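Local atomic coordinates of endoglucanase FnCel5A (Fervidobacterium nodosum, PDB entry 3NCO), a protein that probably hydrolyses internal beta-1,4-glucosidic bonds of cellulose. Residues D113-G116 with P117-V120; T276-V279 with R280-E284. All coordinates share one frame; numbering follows the deposited sequence.

Contact 1 (D113-G116 with P117-V120)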
loop_
_atom_site.group_PDB
_atom_site.type_symbol
_atom_site.label_atom_id
_atom_site.label_comp_id
_atom_site.label_asym_id
_atom_site.label_seq_id
_atom_site.Cartn_x
_atom_site.Cartn_y
_atom_site.Cartn_z
ATOM N N ASP A 113 -2.982 21.246 -8.039
ATOM C CA ASP A 113 -3.853 21.814 -9.069
ATOM C C ASP A 113 -3.242 21.569 -10.449
ATOM O O ASP A 113 -3.970 21.340 -11.408
ATOM C CB ASP A 113 -4.074 23.311 -8.864
ATOM C CG ASP A 113 -4.927 23.611 -7.668
ATOM O OD1 ASP A 113 -5.470 22.672 -7.001
ATOM O OD2 ASP A 113 -5.057 24.839 -7.405
ATOM N N LYS A 114 -1.913 21.590 -10.530
ATOM C CA LYS A 114 -1.244 21.466 -11.811
ATOM C C LYS A 114 -1.064 20.000 -12.179
ATOM O O LYS A 114 -1.200 19.615 -13.331
ATOM C CB LYS A 114 0.091 22.214 -11.825
ATOM C CG LYS A 114 0.913 21.994 -13.128
ATOM C CD LYS A 114 2.210 22.791 -13.111
ATOM C CE LYS A 114 2.986 22.579 -14.409
ATOM N NZ LYS A 114 4.302 23.321 -14.467
ATOM N N TYR A 115 -0.731 19.179 -11.189
ATOM C CA TYR A 115 -0.356 17.786 -11.463
ATOM C C TYR A 115 -1.443 16.725 -11.218
ATOM O O TYR A 115 -1.305 15.572 -11.610
ATOM C CB TYR A 115 0.949 17.440 -10.702
ATOM C CG TYR A 115 2.107 18.214 -11.281
ATOM C CD1 TYR A 115 2.768 17.759 -12.409
ATOM C CD2 TYR A 115 2.525 19.415 -10.719
ATOM C CE1 TYR A 115 3.837 18.502 -12.981
ATOM C CE2 TYR A 115 3.575 20.155 -11.264
ATOM C CZ TYR A 115 4.227 19.679 -12.395
ATOM O OH TYR A 115 5.268 20.474 -12.906
ATOM N N GLY A 116 -2.543 17.137 -10.590
ATOM C CA GLY A 116 -3.713 16.248 -10.500
ATOM C C GLY A 116 -4.189 15.829 -11.883
ATOM O O GLY A 116 -4.469 14.635 -12.086
ATOM N N PRO A 117 -4.318 16.791 -12.816
ATOM C CA PRO A 117 -4.673 16.364 -14.158
ATOM C C PRO A 117 -3.683 15.404 -14.798
ATOM O O PRO A 117 -4.079 14.660 -15.692
ATOM C CB PRO A 117 -4.710 17.679 -14.938
ATOM C CG PRO A 117 -5.076 18.717 -13.899
ATOM C CD PRO A 117 -4.291 18.261 -12.698
ATOM N N VAL A 118 -2.416 15.414 -14.350
ATOM C CA VAL A 118 -1.434 14.486 -14.903
ATOM C C VAL A 118 -1.729 13.091 -14.331
ATOM O O VAL A 118 -1.709 12.098 -15.054
ATOM C CB VAL A 118 0.031 14.928 -14.607
ATOM C CG1 VAL A 118 1.030 13.908 -15.157
ATOM C CG2 VAL A 118 0.283 16.336 -15.164
ATOM N N LEU A 119 -2.066 13.018 -13.039
ATOM C CA LEU A 119 -2.475 11.749 -12.453
ATOM C C LEU A 119 -3.705 11.199 -13.165
ATOM O O LEU A 119 -3.802 9.989 -13.438
ATOM C CB LEU A 119 -2.764 11.927 -10.940
ATOM C CG LEU A 119 -3.174 10.647 -10.214
ATOM C CD1 LEU A 119 -2.010 9.655 -10.125
ATOM C CD2 LEU A 119 -3.677 11.111 -8.844
ATOM N N VAL A 120 -4.656 12.095 -13.468
ATOM C CA VAL A 120 -5.849 11.613 -14.194
ATOM C C VAL A 120 -5.426 10.929 -15.516
ATOM O O VAL A 120 -5.953 9.840 -15.883
ATOM C CB VAL A 120 -6.862 12.729 -14.467
ATOM C CG1 VAL A 120 -7.946 12.260 -15.370
ATOM C CG2 VAL A 120 -7.503 13.217 -13.142
#
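Val118 CG2 rests 4.0 Å from Tyr115 CD1, a touch between residues three apart on helix 112-130 that spans the kink at Pro117. Apolar contacts of this kind are few and come from the flanks. The two side chains project from the helix in the same direction, flank to flank; a Tyr115 chi1 of -68° sets CG anti to the carbonyl carbon and so brings CD1 alongside the valine methyl. Lys114 CG rests over one face of the phenol ring, toward its rim. Further out, Val118 packs on Ile68, Tyr74 and Phe105, Leu119 on Leu157 and Val161 of helix 151-168, and Asp113 OD1 forms a salt bridge with Lys153.

Pro117 explains the disturbance in the backbone. Its ring nitrogen has no hydrogen to offer, and its CD occupies the place of one, standing 3.4 Å from Asp113 O, the acceptor that an N-H at this position would normally serve. The same CD is also 3.4 Å from Lys114 O. Val118 N likewise lacks a bond to the preceding turn, because the kink moves Lys114 O about 4.5 Å away from it.

Among the backbone hydrogen bonds, Val118 N instead makes a weak three-residue bond to Tyr115 O, 3.0 Å long and bent to 127°. Beside it the four-residue pattern resumes with Leu119 N, which reaches Tyr115 O at 3.0 Å in a fairly straight bond (N-H...O 159°). Val120 N follows, 2.9 Å from Gly116 O.

A proline one turn into a helix thus costs the N-H...O=C bond to Asp113 and kinks the helix there. Tyr115 O, taking one good and one weak bond, is consistent with the chain staying helical beyond the kink.

Contact 2 (T276-V279 with R280-E284)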
loop_
_atom_site.group_PDB
_atom_site.type_symbol
_atom_site.label_atom_id
_atom_site.label_comp_id
_atom_site.label_asym_id
_atom_site.label_seq_id
_atom_site.Cartn_x
_atom_site.Cartn_y
_atom_site.Cartn_z
ATOM N N THR A 276 5.002 -6.196 15.323
ATOM C CA THR A 276 4.423 -6.647 14.053
ATOM C C THR A 276 3.279 -7.618 14.287
ATOM O O THR A 276 2.220 -7.536 13.642
ATOM C CB THR A 276 5.523 -7.246 13.146
ATOM O OG1 THR A 276 6.552 -6.258 12.982
ATOM C CG2 THR A 276 4.965 -7.635 11.757
ATOM N N LYS A 277 3.495 -8.524 15.254
ATOM C CA LYS A 277 2.499 -9.529 15.562
ATOM C C LYS A 277 1.247 -8.885 16.114
ATOM O O LYS A 277 0.138 -9.285 15.757
ATOM C CB LYS A 277 3.079 -10.469 16.636
ATOM C CG LYS A 277 2.157 -11.546 17.125
ATOM C CD LYS A 277 2.832 -12.161 18.346
ATOM C CE LYS A 277 2.636 -13.673 18.434
ATOM N NZ LYS A 277 1.281 -14.193 18.021
ATOM N N THR A 278 1.416 -7.881 16.990
ATOM C CA THR A 278 0.293 -7.209 17.634
ATOM C C THR A 278 -0.529 -6.430 16.599
ATOM O O THR A 278 -1.742 -6.508 16.565
ATOM C CB THR A 278 0.807 -6.253 18.728
ATOM O OG1 THR A 278 1.419 -7.021 19.770
ATOM C CG2 THR A 278 -0.301 -5.415 19.331
ATOM N N VAL A 279 0.152 -5.713 15.729
ATOM C CA VAL A 279 -0.551 -5.000 14.645
ATOM C C VAL A 279 -1.313 -5.985 13.764
ATOM O O VAL A 279 -2.499 -5.774 13.473
ATOM C CB VAL A 279 0.428 -4.137 13.812
ATOM C CG1 VAL A 279 -0.300 -3.615 12.626
ATOM C CG2 VAL A 279 0.951 -2.966 14.666
ATOM N N ARG A 280 -0.659 -7.068 13.344
ATOM C CA ARG A 280 -1.350 -8.083 12.540
ATOM C C ARG A 280 -2.621 -8.640 13.249
ATOM O O ARG A 280 -3.690 -8.727 12.657
ATOM C CB ARG A 280 -0.426 -9.239 12.158
ATOM C CG ARG A 280 -1.232 -10.318 11.415
ATOM C CD ARG A 280 -0.463 -11.605 11.217
ATOM N NE ARG A 280 -0.006 -12.187 12.473
ATOM C CZ ARG A 280 -0.756 -12.936 13.243
ATOM N NH1 ARG A 280 -0.277 -13.464 14.360
ATOM N NH2 ARG A 280 -1.995 -13.189 12.869
ATOM N N ARG A 281 -2.490 -9.034 14.523
ATOM C CA ARG A 281 -3.638 -9.595 15.252
ATOM C C ARG A 281 -4.774 -8.599 15.381
ATOM O O ARG A 281 -5.943 -8.992 15.308
ATOM C CB ARG A 281 -3.217 -9.986 16.666
ATOM C CG ARG A 281 -2.245 -11.152 16.711
ATOM C CD ARG A 281 -1.975 -11.642 18.188
ATOM N NE ARG A 281 -1.955 -10.544 19.189
ATOM C CZ ARG A 281 -0.912 -10.184 19.974
ATOM N NH1 ARG A 281 0.259 -10.809 19.908
ATOM N NH2 ARG A 281 -1.044 -9.170 20.841
ATOM N N ILE A 282 -4.449 -7.329 15.624
ATOM C CA ILE A 282 -5.498 -6.323 15.828
ATOM C C ILE A 282 -6.162 -5.955 14.489
ATOM O O ILE A 282 -7.386 -5.749 14.429
ATOM C CB ILE A 282 -4.964 -5.080 16.572
ATOM C CG1 ILE A 282 -4.571 -5.486 18.011
ATOM C CG2 ILE A 282 -5.993 -3.910 16.550
ATOM C CD1 ILE A 282 -3.908 -4.364 18.843
ATOM N N ALA A 283 -5.380 -5.940 13.412
ATOM C CA ALA A 283 -6.000 -5.776 12.087
ATOM C C ALA A 283 -6.945 -6.961 11.812
ATOM O O ALA A 283 -8.054 -6.761 11.326
ATOM C CB ALA A 283 -4.917 -5.651 10.959
ATOM N N GLU A 284 -6.541 -8.184 12.191
ATOM C CA GLU A 284 -7.408 -9.340 11.934
ATOM C C GLU A 284 -8.704 -9.192 12.744
ATOM O O GLU A 284 -9.815 -9.479 12.221
ATOM C CB GLU A 284 -6.702 -10.659 12.312
ATOM C CG GLU A 284 -5.669 -11.091 11.295
ATOM C CD GLU A 284 -4.718 -12.160 11.882
ATOM O OE1 GLU A 284 -4.967 -12.613 13.037
ATOM O OE2 GLU A 284 -3.722 -12.534 11.195
HETATM O O HOH W 1 2.697 -14.532 15.184
#
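Lys277 lays its aliphatic chain against the guanidinium of Arg281, one helical turn on, with CD 3.3 Å from Arg281 NH1. The two side chains cross at a slant. One face of the Arg281 guanidinium lies over Thr278 CA, which sits 3.9 Å from its plane, opposite the centre. Thr278 CG2 meets Ile282 CD1 at 3.8 Å, the two side chains running alongside each other.

Three cationic groups gather here. Lys277 NZ is 4.0 Å from Arg280 NH1 and equally far from Arg281 NH1, brought there by bends in its last two torsions. One water mediates between two of the charges: it accepts a bond from Arg280 NH1 and a weak one from Lys277 NZ.

In the second shell, Glu284 OE2 forms a very short salt bridge, 2.5 Å, with Arg280 NH2 and also bonds to His22, while Arg280 NE is held by Ser316 O. Thr278 OG1 bonds back to Lys274 O. Four backbone bonds underlie all this, among them Arg281 N to Lys277 O at 2.9 Å. An alanine in place of Lys277 would remove the methylenes lying against Arg281 NH1 and is likely to leave that guanidinium freer to turn and the bridging water without one of its donors.

Helix 269-285 is the helix of a beta-alpha-beta unit, with Val279 and Ala283 against Leu258 of strand 256-261 and Thr278 and Ile282 against helix 232-252. Chemically, Lys277 packs on Arg281 through its methylenes and Arg281 on Thr278 through its flat face, while a shared water and the Glu284 carboxylate probably offset part of the repulsion between like charges.

In the fold
Both contacts are one-turn steps within single helices of the same TIM barrel, whose eight parallel strands follow one another in chain order. Contact 1 comes first, near the start of helix 112-130, which follows strand 97-101 and leads to strand 137-140. Contact 2 lies well along helix 269-285, the crossover between strands 256-261 and 289-292. Their centres are 36 Å apart, on opposite sides of the chain's centre, and they do not touch, the nearest atoms being about 26 Å apart. Each belongs to a separate part of the helical layer around the barrel: contact 1 beside helix 151-168, contact 2 beside helices 232-252 and 313-318.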